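Local coordinates for protein 5-carboxymethyl-2-hydroxymuconate semialdehyde dehydrogenase (Thermus thermophilus, PDB 2D4E) that probably oxidises 5-carboxymethyl-2-hydroxymuconate semialdehyde to the corresponding acid with bound NAD as electron acceptor, as an enzyme of the aldehyde dehydrogenase family, at residues C[104-109]-C[123-128]. Numbering follows the deposited sequence.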
loop_
_atom_site.group_PDB
_atom_site.type_symbol
_atom_site.label_atom_id
_atom_site.label_comp_id
_atom_site.label_asym_id
_atom_site.label_seq_id
_atom_site.Cartn_x
_atom_site.Cartn_y
_atom_site.Cartn_z
ATOM N N ASP C 104 26.707 -7.363 27.920
ATOM C CA ASP C 104 26.851 -7.696 29.335
ATOM C C ASP C 104 26.864 -6.450 30.221
ATOM O O ASP C 104 26.171 -6.400 31.240
ATOM C CB ASP C 104 28.130 -8.512 29.573
ATOM C CG ASP C 104 28.092 -9.883 28.904
ATOM O OD1 ASP C 104 27.016 -10.305 28.425
ATOM O OD2 ASP C 104 29.148 -10.550 28.868
ATOM N N GLU C 105 27.654 -5.452 29.832
ATOM C CA GLU C 105 27.751 -4.209 30.591
ATOM C C GLU C 105 26.389 -3.513 30.677
ATOM O O GLU C 105 25.973 -3.080 31.756
ATOM C CB GLU C 105 28.755 -3.260 29.931
ATOM C CG GLU C 105 30.164 -3.809 29.784
ATOM C CD GLU C 105 30.924 -3.141 28.640
ATOM O OE1 GLU C 105 30.914 -1.894 28.551
ATOM O OE2 GLU C 105 31.534 -3.862 27.825
ATOM N N LEU C 106 25.712 -3.394 29.532
ATOM C CA LEU C 106 24.400 -2.747 29.460
ATOM C C LEU C 106 23.369 -3.449 30.350
ATOM O O LEU C 106 22.605 -2.802 31.072
ATOM C CB LEU C 106 23.906 -2.712 28.001
ATOM C CG LEU C 106 24.605 -1.699 27.068
ATOM C CD1 LEU C 106 24.321 -2.020 25.607
ATOM C CD2 LEU C 106 24.132 -0.287 27.410
ATOM N N ALA C 107 23.355 -4.773 30.300
ATOM C CA ALA C 107 22.422 -5.546 31.102
ATOM C C ALA C 107 22.665 -5.308 32.585
ATOM O O ALA C 107 21.741 -5.002 33.334
ATOM C CB ALA C 107 22.562 -7.025 30.782
ATOM N N VAL C 108 23.914 -5.445 33.011
ATOM C CA VAL C 108 24.246 -5.246 34.415
ATOM C C VAL C 108 23.925 -3.829 34.870
ATOM O O VAL C 108 23.336 -3.620 35.932
ATOM C CB VAL C 108 25.742 -5.532 34.683
ATOM C CG1 VAL C 108 26.086 -5.176 36.121
ATOM C CG2 VAL C 108 26.046 -7.005 34.418
ATOM N N MET C 109 24.313 -2.857 34.059
ATOM C CA MET C 109 24.074 -1.463 34.390
ATOM C C MET C 109 22.590 -1.179 34.628
ATOM O O MET C 109 22.206 -0.651 35.675
ATOM C CB MET C 109 24.597 -0.573 33.263
ATOM C CG MET C 109 24.551 0.901 33.572
ATOM S SD MET C 109 25.333 1.849 32.261
ATOM C CE MET C 109 27.025 1.304 32.430
ATOM N N ALA C 123 17.831 -9.908 27.914
ATOM C CA ALA C 123 16.997 -10.146 26.740
ATOM C C ALA C 123 16.559 -8.804 26.153
ATOM O O ALA C 123 16.373 -8.676 24.941
ATOM C CB ALA C 123 15.773 -10.976 27.119
ATOM N N GLN C 124 16.393 -7.808 27.019
ATOM C CA GLN C 124 15.983 -6.474 26.587
ATOM C C GLN C 124 17.099 -5.796 25.793
ATOM O O GLN C 124 16.832 -4.990 24.900
ATOM C CB GLN C 124 15.605 -5.623 27.798
ATOM C CG GLN C 124 14.361 -6.113 28.508
ATOM C CD GLN C 124 13.108 -5.487 27.955
ATOM O OE1 GLN C 124 12.786 -4.342 28.269
ATOM N NE2 GLN C 124 12.398 -6.226 27.111
ATOM N N VAL C 125 18.348 -6.120 26.122
ATOM C CA VAL C 125 19.478 -5.550 25.398
ATOM C C VAL C 125 19.426 -6.101 23.979
ATOM O O VAL C 125 19.698 -5.390 23.016
ATOM C CB VAL C 125 20.830 -5.931 26.032
ATOM C CG1 VAL C 125 21.972 -5.493 25.123
ATOM C CG2 VAL C 125 20.967 -5.269 27.395
ATOM N N ALA C 126 19.075 -7.374 23.852
ATOM C CA ALA C 126 18.968 -7.982 22.535
ATOM C C ALA C 126 17.864 -7.276 21.730
ATOM O O ALA C 126 18.020 -7.029 20.535
ATOM C CB ALA C 126 18.668 -9.477 22.669
ATOM N N ARG C 127 16.752 -6.949 22.386
ATOM C CA ARG C 127 15.656 -6.254 21.707
ATOM C C ARG C 127 16.107 -4.858 21.286
ATOM O O ARG C 127 15.707 -4.360 20.238
ATOM C CB ARG C 127 14.429 -6.140 22.620
ATOM C CG ARG C 127 13.559 -7.391 22.669
ATOM C CD ARG C 127 12.742 -7.581 21.375
ATOM N NE ARG C 127 11.746 -6.522 21.155
ATOM C CZ ARG C 127 11.953 -5.408 20.452
ATOM N NH1 ARG C 127 13.127 -5.182 19.872
ATOM N NH2 ARG C 127 10.989 -4.503 20.346
ATOM N N ALA C 128 16.929 -4.228 22.117
ATOM C CA ALA C 128 17.439 -2.894 21.823
ATOM C C ALA C 128 18.301 -2.955 20.567
ATOM O O ALA C 128 18.199 -2.099 19.686
ATOM C CB ALA C 128 18.259 -2.379 22.991
#
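V125 turns its CG1 anti to its own backbone N (chi1 171°). This leaves CG2 anti to the carbonyl carbon, and CG2 is the branch that meets L106 and A107. L106 meets V125 through CB, at the root of its side chain.

V125 CG2 sits 3.9 Å from L106 CB. The same methyl lies 3.8 Å from the backbone N of A107 and 4.1 Å from A107 CB. One valine methyl thus touches the CB atoms of two successive residues and the backbone N of the second. The short side chain of A107 is consistent with the close approach here, where the CA atoms of A107 and V125 are 6.4 Å apart. The contact is van der Waals in kind. All three residues are buried, but the interface is small, about 116 Å² counting both sides.

The contact packs together two consecutive helices, 103-114 and 118-136, joined by a short connection. A long, weak ion pair between D104 and R122 also links them. L106 continues onto K207 and I211 of helix 203-214. V108 packs on I15 and V18 of helix 12-24. About one turn beyond V125, A128 touches L176 and T180 of helix 175-188. That helix follows strand 166-169 of the five-stranded parallel sheet, which is consistent with the Rossmann-type NAD-binding domain of aldehyde dehydrogenases.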